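Long-range contacts in peptide methionine sulfoxide reductase MsrA (Treponema denticola ATCC 35405, PDB 5FA9), which probably repairs oxidised proteins by reducing methionine sulfoxide back to methionine, with MsrA and MsrB sections for the S and R sulfoxides fused in one chain: residues B[185-190]-B[287-292]; B[191-196]-B[230-235]. The protein carries 2 engineered substitutions. One frame throughout, in Å; residues are numbered along the deposited sequence.

Interaction 1: residues B[185-190]-B[287-292]; sequences FSVTQE and NGAALR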
ATOM      1  N   PHE B 185     -37.124   7.730  15.596  1.00 53.69           N
ATOM      2  CA  PHE B 185     -37.744   8.334  14.424  1.00 53.53           C
ATOM      3  C   PHE B 185     -37.097   9.676  14.105  1.00 44.48           C
ATOM      4  O   PHE B 185     -36.819   9.982  12.946  1.00 50.42           O
ATOM      5  CB  PHE B 185     -39.249   8.509  14.639  1.00 53.67           C
ATOM      6  CG  PHE B 185     -39.976   9.044  13.435  1.00 47.52           C
ATOM      7  CD1 PHE B 185     -40.430   8.188  12.447  1.00 47.40           C
ATOM      8  CD2 PHE B 185     -40.211  10.403  13.296  1.00 41.08           C
ATOM      9  CE1 PHE B 185     -41.099   8.674  11.340  1.00 47.87           C
ATOM     10  CE2 PHE B 185     -40.879  10.896  12.192  1.00 54.24           C
ATOM     11  CZ  PHE B 185     -41.324  10.030  11.212  1.00 54.49           C
ATOM     12  N   SER B 186     -36.865  10.474  15.143  1.00 47.55           N
ATOM     13  CA  SER B 186     -36.268  11.796  14.989  1.00 52.99           C
ATOM     14  C   SER B 186     -34.882  11.726  14.354  1.00 52.73           C
ATOM     15  O   SER B 186     -34.582  12.469  13.421  1.00 46.18           O
ATOM     16  CB  SER B 186     -36.184  12.503  16.343  1.00 52.29           C
ATOM     17  OG  SER B 186     -37.442  13.041  16.713  1.00 65.65           O
ATOM     18  N   VAL B 187     -34.041  10.835  14.866  1.00 48.67           N
ATOM     19  CA  VAL B 187     -32.682  10.688  14.357  1.00 39.86           C
ATOM     20  C   VAL B 187     -32.662  10.202  12.909  1.00 44.80           C
ATOM     21  O   VAL B 187     -32.002  10.794  12.056  1.00 43.83           O
ATOM     22  CB  VAL B 187     -31.860   9.715  15.228  1.00 45.77           C
ATOM     23  CG1 VAL B 187     -30.601   9.273  14.496  1.00 41.19           C
ATOM     24  CG2 VAL B 187     -31.511  10.358  16.563  1.00 33.47           C
ATOM     25  N   THR B 188     -33.400   9.132  12.636  1.00 40.07           N
ATOM     26  CA  THR B 188     -33.334   8.471  11.337  1.00 46.11           C
ATOM     27  C   THR B 188     -34.141   9.174  10.248  1.00 48.94           C
ATOM     28  O   THR B 188     -33.732   9.196   9.087  1.00 52.47           O
ATOM     29  CB  THR B 188     -33.819   7.011  11.435  1.00 46.46           C
ATOM     30  OG1 THR B 188     -35.162   6.983  11.933  1.00 51.27           O
ATOM     31  CG2 THR B 188     -32.920   6.213  12.368  1.00 45.85           C
ATOM     32  N   GLN B 189     -35.282   9.750  10.617  1.00 46.51           N
ATOM     33  CA  GLN B 189     -36.186  10.326   9.624  1.00 49.94           C
ATOM     34  C   GLN B 189     -36.168  11.853   9.598  1.00 46.87           C
ATOM     35  O   GLN B 189     -36.639  12.464   8.639  1.00 49.68           O
ATOM     36  CB  GLN B 189     -37.614   9.834   9.867  1.00 55.68           C
ATOM     37  CG  GLN B 189     -37.748   8.321   9.926  1.00 50.98           C
ATOM     38  CD  GLN B 189     -37.153   7.637   8.712  1.00 55.22           C
ATOM     39  OE1 GLN B 189     -37.534   7.917   7.577  1.00 49.37           O
ATOM     40  NE2 GLN B 189     -36.210   6.731   8.948  1.00 53.72           N
ATOM     41  N   GLU B 190     -35.627  12.468  10.645  1.00 43.94           N
ATOM     42  CA  GLU B 190     -35.606  13.925  10.731  1.00 41.66           C
ATOM     43  C   GLU B 190     -34.197  14.467  10.955  1.00 51.62           C
ATOM     44  O   GLU B 190     -34.026  15.630  11.316  1.00 41.95           O
ATOM     45  CB  GLU B 190     -36.532  14.402  11.854  1.00 40.24           C
ATOM     46  CG  GLU B 190     -37.980  13.972  11.691  1.00 47.58           C
ATOM     47  CD  GLU B 190     -38.824  14.294  12.908  1.00 44.83           C
ATOM     48  OE1 GLU B 190     -38.245  14.659  13.953  1.00 50.89           O
ATOM     49  OE2 GLU B 190     -40.064  14.182  12.822  1.00 49.71           O
ATOM     50  N   ASN B 287     -25.381   7.874  15.756  1.00 46.50           N
ATOM     51  CA  ASN B 287     -26.370   7.833  16.825  1.00 44.29           C
ATOM     52  C   ASN B 287     -26.751   6.395  17.160  1.00 44.26           C
ATOM     53  O   ASN B 287     -27.084   5.610  16.271  1.00 41.98           O
ATOM     54  CB  ASN B 287     -27.619   8.628  16.438  1.00 42.95           C
ATOM     55  CG  ASN B 287     -27.320  10.092  16.171  1.00 44.41           C
ATOM     56  OD1 ASN B 287     -27.196  10.891  17.098  1.00 47.67           O
ATOM     57  ND2 ASN B 287     -27.212  10.450  14.897  1.00 36.31           N
ATOM     58  N   GLY B 288     -26.690   6.053  18.443  1.00 37.08           N
ATOM     59  CA  GLY B 288     -27.080   4.732  18.901  1.00 45.04           C
ATOM     60  C   GLY B 288     -28.534   4.416  18.609  1.00 53.97           C
ATOM     61  O   GLY B 288     -28.893   3.261  18.377  1.00 45.74           O
ATOM     62  N   ALA B 289     -29.370   5.450  18.621  1.00 40.87           N
ATOM     63  CA  ALA B 289     -30.798   5.302  18.358  1.00 41.83           C
ATOM     64  C   ALA B 289     -31.069   4.793  16.944  1.00 44.41           C
ATOM     65  O   ALA B 289     -32.132   4.237  16.667  1.00 44.25           O
ATOM     66  CB  ALA B 289     -31.514   6.623  18.589  1.00 49.54           C
ATOM     67  N   ALA B 290     -30.105   4.994  16.051  1.00 38.42           N
ATOM     68  CA  ALA B 290     -30.241   4.561  14.665  1.00 40.02           C
ATOM     69  C   ALA B 290     -29.777   3.119  14.478  1.00 50.73           C
ATOM     70  O   ALA B 290     -29.909   2.553  13.393  1.00 40.88           O
ATOM     71  CB  ALA B 290     -29.461   5.489  13.746  1.00 36.05           C
ATOM     72  N   LEU B 291     -29.233   2.527  15.537  1.00 47.02           N
ATOM     73  CA  LEU B 291     -28.656   1.189  15.440  1.00 50.22           C
ATOM     74  C   LEU B 291     -29.360   0.161  16.321  1.00 44.58           C
ATOM     75  O   LEU B 291     -29.909   0.490  17.372  1.00 44.47           O
ATOM     76  CB  LEU B 291     -27.167   1.231  15.799  1.00 36.34           C
ATOM     77  CG  LEU B 291     -26.303   2.213  15.008  1.00 44.06           C
ATOM     78  CD1 LEU B 291     -24.881   2.232  15.550  1.00 40.63           C
ATOM     79  CD2 LEU B 291     -26.315   1.867  13.526  1.00 34.75           C
ATOM     80  N   ARG B 292     -29.340  -1.088  15.867  1.00 49.33           N
ATOM     81  CA  ARG B 292     -29.785  -2.223  16.666  1.00 40.93           C
ATOM     82  C   ARG B 292     -28.656  -3.242  16.785  1.00 44.91           C
ATOM     83  O   ARG B 292     -28.208  -3.797  15.782  1.00 44.24           O
ATOM     84  CB  ARG B 292     -31.024  -2.869  16.044  1.00 46.55           C
ATOM     85  CG  ARG B 292     -31.522  -4.096  16.788  1.00 42.29           C
ATOM     86  CD  ARG B 292     -32.796  -4.637  16.156  1.00 56.56           C
ATOM     87  NE  ARG B 292     -32.929  -6.081  16.331  1.00 67.81           N
ATOM     88  CZ  ARG B 292     -32.818  -6.964  15.344  1.00 76.41           C
ATOM     89  NH1 ARG B 292     -32.571  -6.549  14.108  1.00 72.51           N
ATOM     90  NH2 ARG B 292     -32.953  -8.259  15.588  1.00 75.07           N
TER

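Interaction 2: residues B[191-196]-B[230-235]; sequences KATERP and CGWPSF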
ATOM      1  N   LYS B 191     -33.199  13.611  10.741  1.00 51.45           N
ATOM      2  CA  LYS B 191     -31.786  13.979  10.864  1.00 45.25           C
ATOM      3  C   LYS B 191     -31.425  14.569  12.225  1.00 44.33           C
ATOM      4  O   LYS B 191     -30.482  15.356  12.331  1.00 52.21           O
ATOM      5  CB  LYS B 191     -31.393  14.977   9.769  1.00 45.84           C
ATOM      6  CG  LYS B 191     -31.772  14.565   8.360  1.00 50.58           C
ATOM      7  CD  LYS B 191     -31.250  15.577   7.353  1.00 52.28           C
ATOM      8  CE  LYS B 191     -32.066  15.566   6.072  1.00 68.04           C
ATOM      9  NZ  LYS B 191     -31.838  16.800   5.270  1.00 76.56           N
ATOM     10  N   ALA B 192     -32.164  14.194  13.263  1.00 37.01           N
ATOM     11  CA  ALA B 192     -31.879  14.689  14.604  1.00 34.08           C
ATOM     12  C   ALA B 192     -30.605  14.061  15.155  1.00 47.29           C
ATOM     13  O   ALA B 192     -30.067  13.115  14.580  1.00 53.40           O
ATOM     14  CB  ALA B 192     -33.049  14.420  15.535  1.00 41.00           C
ATOM     15  N   THR B 193     -30.130  14.593  16.276  1.00 42.97           N
ATOM     16  CA  THR B 193     -28.934  14.069  16.923  1.00 46.19           C
ATOM     17  C   THR B 193     -29.177  13.858  18.410  1.00 55.09           C
ATOM     18  O   THR B 193     -29.472  14.805  19.139  1.00 53.21           O
ATOM     19  CB  THR B 193     -27.728  15.009  16.732  1.00 46.73           C
ATOM     20  OG1 THR B 193     -27.387  15.078  15.342  1.00 45.97           O
ATOM     21  CG2 THR B 193     -26.527  14.504  17.518  1.00 50.62           C
ATOM     22  N   GLU B 194     -29.058  12.609  18.851  1.00 47.95           N
ATOM     23  CA  GLU B 194     -29.233  12.272  20.257  1.00 43.41           C
ATOM     24  C   GLU B 194     -28.185  12.996  21.097  1.00 47.32           C
ATOM     25  O   GLU B 194     -27.077  13.254  20.626  1.00 54.19           O
ATOM     26  CB  GLU B 194     -29.134  10.758  20.458  1.00 51.08           C
ATOM     27  CG  GLU B 194     -27.739  10.195  20.224  1.00 54.83           C
ATOM     28  CD  GLU B 194     -27.701   8.678  20.236  1.00 57.46           C
ATOM     29  OE1 GLU B 194     -28.777   8.051  20.144  1.00 54.10           O
ATOM     30  OE2 GLU B 194     -26.591   8.112  20.330  1.00 50.06           O
ATOM     31  N   ARG B 195     -28.535  13.329  22.335  1.00 43.42           N
ATOM     32  CA  ARG B 195     -27.595  14.019  23.208  1.00 56.44           C
ATOM     33  C   ARG B 195     -26.479  13.063  23.610  1.00 58.98           C
ATOM     34  O   ARG B 195     -26.716  11.868  23.782  1.00 61.30           O
ATOM     35  CB  ARG B 195     -28.294  14.593  24.445  1.00 57.96           C
ATOM     36  CG  ARG B 195     -29.767  14.913  24.241  1.00 66.40           C
ATOM     37  CD  ARG B 195     -30.389  15.541  25.480  1.00 74.85           C
ATOM     38  NE  ARG B 195     -29.901  14.964  26.729  1.00 89.03           N
ATOM     39  CZ  ARG B 195     -29.128  15.613  27.594  1.00 95.64           C
ATOM     40  NH1 ARG B 195     -28.750  16.860  27.344  1.00 97.21           N
ATOM     41  NH2 ARG B 195     -28.730  15.017  28.708  1.00 80.85           N
ATOM     42  N   PRO B 196     -25.248  13.589  23.732  1.00 58.35           N
ATOM     43  CA  PRO B 196     -24.050  12.805  24.053  1.00 48.60           C
ATOM     44  C   PRO B 196     -24.195  11.932  25.301  1.00 63.61           C
ATOM     45  O   PRO B 196     -24.868  12.329  26.253  1.00 59.96           O
ATOM     46  CB  PRO B 196     -22.980  13.876  24.275  1.00 56.60           C
ATOM     47  CG  PRO B 196     -23.431  15.039  23.483  1.00 61.98           C
ATOM     48  CD  PRO B 196     -24.931  15.004  23.468  1.00 54.64           C
ATOM     49  N   CYS B 230     -16.562  11.315  22.671  1.00 65.87           N
ATOM     50  CA  CYS B 230     -17.433  12.417  22.276  1.00 61.03           C
ATOM     51  C   CYS B 230     -18.897  12.144  22.616  1.00 60.57           C
ATOM     52  O   CYS B 230     -19.769  12.966  22.338  1.00 64.64           O
ATOM     53  CB  CYS B 230     -17.288  12.699  20.780  1.00 67.74           C
ATOM     54  SG  CYS B 230     -15.639  13.262  20.291  1.00 82.89           S
ATOM     55  N   GLY B 231     -19.161  10.990  23.219  1.00 56.71           N
ATOM     56  CA  GLY B 231     -20.496  10.669  23.694  1.00 53.77           C
ATOM     57  C   GLY B 231     -21.362   9.886  22.724  1.00 52.53           C
ATOM     58  O   GLY B 231     -22.499   9.544  23.044  1.00 54.26           O
ATOM     59  N   TRP B 232     -20.832   9.602  21.539  1.00 55.69           N
ATOM     60  CA  TRP B 232     -21.566   8.817  20.552  1.00 52.73           C
ATOM     61  C   TRP B 232     -20.798   7.563  20.157  1.00 52.33           C
ATOM     62  O   TRP B 232     -19.568   7.549  20.197  1.00 50.90           O
ATOM     63  CB  TRP B 232     -21.862   9.653  19.303  1.00 51.44           C
ATOM     64  CG  TRP B 232     -22.763  10.821  19.547  1.00 61.33           C
ATOM     65  CD1 TRP B 232     -24.110  10.787  19.760  1.00 56.26           C
ATOM     66  CD2 TRP B 232     -22.386  12.203  19.580  1.00 59.68           C
ATOM     67  NE1 TRP B 232     -24.593  12.062  19.937  1.00 53.90           N
ATOM     68  CE2 TRP B 232     -23.555  12.948  19.830  1.00 62.04           C
ATOM     69  CE3 TRP B 232     -21.172  12.879  19.429  1.00 53.95           C
ATOM     70  CZ2 TRP B 232     -23.546  14.338  19.930  1.00 59.64           C
ATOM     71  CZ3 TRP B 232     -21.166  14.259  19.530  1.00 68.15           C
ATOM     72  CH2 TRP B 232     -22.344  14.974  19.778  1.00 56.13           C
ATOM     73  N   PRO B 233     -21.528   6.496  19.791  1.00 51.46           N
ATOM     74  CA  PRO B 233     -20.915   5.300  19.206  1.00 46.50           C
ATOM     75  C   PRO B 233     -20.035   5.655  18.013  1.00 44.60           C
ATOM     76  O   PRO B 233     -20.516   6.257  17.053  1.00 53.12           O
ATOM     77  CB  PRO B 233     -22.121   4.466  18.773  1.00 45.05           C
ATOM     78  CG  PRO B 233     -23.197   4.858  19.723  1.00 47.23           C
ATOM     79  CD  PRO B 233     -22.973   6.317  20.025  1.00 51.99           C
ATOM     80  N   SER B 234     -18.760   5.285  18.076  1.00 45.79           N
ATOM     81  CA  SER B 234     -17.805   5.671  17.045  1.00 41.21           C
ATOM     82  C   SER B 234     -17.155   4.457  16.391  1.00 40.23           C
ATOM     83  O   SER B 234     -16.784   3.498  17.067  1.00 44.22           O
ATOM     84  CB  SER B 234     -16.730   6.587  17.632  1.00 46.04           C
ATOM     85  OG  SER B 234     -17.309   7.746  18.205  1.00 51.26           O
ATOM     86  N   PHE B 235     -17.024   4.510  15.070  1.00 38.22           N
ATOM     87  CA  PHE B 235     -16.449   3.410  14.308  1.00 35.03           C
ATOM     88  C   PHE B 235     -15.366   3.915  13.359  1.00 42.93           C
ATOM     89  O   PHE B 235     -15.378   5.077  12.952  1.00 34.25           O
ATOM     90  CB  PHE B 235     -17.538   2.672  13.524  1.00 36.15           C
ATOM     91  CG  PHE B 235     -18.644   2.131  14.386  1.00 37.32           C
ATOM     92  CD1 PHE B 235     -19.756   2.904  14.677  1.00 40.69           C
ATOM     93  CD2 PHE B 235     -18.574   0.847  14.902  1.00 36.61           C
ATOM     94  CE1 PHE B 235     -20.775   2.409  15.470  1.00 37.50           C
ATOM     95  CE2 PHE B 235     -19.590   0.346  15.693  1.00 34.95           C
ATOM     96  CZ  PHE B 235     -20.692   1.129  15.978  1.00 39.03           C
TER
HETATM   97  O   HOH W   1     -25.070   8.790  22.762  1.00 57.87           O

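Interaction 1: residues B[185-190]-B[287-292]
Thr188 OG1, in the residue that meets Ala290 across this contact, is held by two groups of its own helix: Gln189 NE2 donates to it at 3.2 Å, nearly straight (157°), with the hydroxyl oxygen close to the plane of the Gln189 amide, and OG1 bonds to the carbonyl of Gln184 one turn earlier. No hydrogen bond joins the two segments. With the hydroxyl thus tied back to the helix, the methyl makes the contact: Thr188 CG2 lies 3.8 Å from Ala290 CB. Val187 carries the rest. Its CG1, anti to the backbone N (chi1 164°), packs 4.0 Å from Ala290 CB, while the other branch, CG2, is 4.2 Å from Ala289 CB. The contact sets helix 182-190 of the MsrB (SelR) domain against the 3-10 turn 288-290, which leads into strand 291-295; within that turn Leu291 N bonds Gly288 O at 3.0 Å. Asn287, just before the turn, crosses Val187 obliquely, with Val187 CG1 3.6 Å from Asn287 CB and equally close to its ND2. CG1 is a methyl, so this is van der Waals contact; the Asn287 amide bonds elsewhere, ND2 to Leu268 O and OD1 to Glu194 N.

Interaction 2: residues B[191-196]-B[230-235]
Trp232 NE1 donates to Glu194 O at 2.8 Å with an N-H...O angle of 162°, the one direct hydrogen bond between 191-196 and 230-235. The oxygen lies in the indole plane, whereas NE1 sits above the plane of the carbonyl.

A second polar route runs through water. Water 1 donates to Glu194 OE2 at 2.9 Å and to Gly231 O at 2.7 Å, so both of its protons are spent on this bridge. The carboxylate also accepts from backbone amides of the 3-10 turn, OE2 from Gly288 N and OE1 from Ala289 N.

Van der Waals packing adds to these bonds. Pro196 lies side by side with Trp232, pointing the same way: its CA is over one face toward the rim, and Pro196 CG is 3.6 Å from Trp232 CZ2. Thr193 crosses the indole at about a right angle, and its CG2 comes obliquely, neither over a face nor at the edge, to 3.8 Å from Trp232 CZ2. Glu194 CG, placed between its backbone N and carbonyl carbon (chi1 69°), is 3.7 Å from Trp232 NE1. Beyond it the extended chain slides past the indole in the opposite direction, the carboxylate nearly coplanar with the ring (15°). At Gly231, where phi is positive, a CB would run into both the preceding carbonyl O and Pro196 CB; its absence lets Gly231 CA come to 4.1 Å from Pro196 CB.

The sequence Cys-Gly-Trp-Pro-Ser-Phe is a signature of MsrB domains. In relatives the tryptophan of this motif is part of the substrate pocket, and Trp232 probably corresponds to it; here it also touches Ser285 of strand 283-286.

An in-plane N-H bond combined with proline packing over a face would restrict rotation of the indole, and the amide and water donors would probably favour an anionic Glu194 carboxylate.

From the N terminus, helix 182-190 supplies the first side of interaction 1; Lys191, with positive phi, then turns the chain into the loop 191-196, the first side of interaction 2. The chain returns at 230-235, closing interaction 2 across 33 intervening residues, and later at 287-292, closing interaction 1 across 96; interaction 2 is therefore nested inside the larger loop. Their centres are 10 Å apart, and they touch directly: Ala192 N lies 3.0 Å from Ser186 O, a probable hydrogen bond, and Val187 CG2 packs 3.7 Å from Ala192 O. Together they join the helix and its trailing loop to the turns leading into strands 234-235 and 291-295, which belong to separate antiparallel sheets of the MsrB domain.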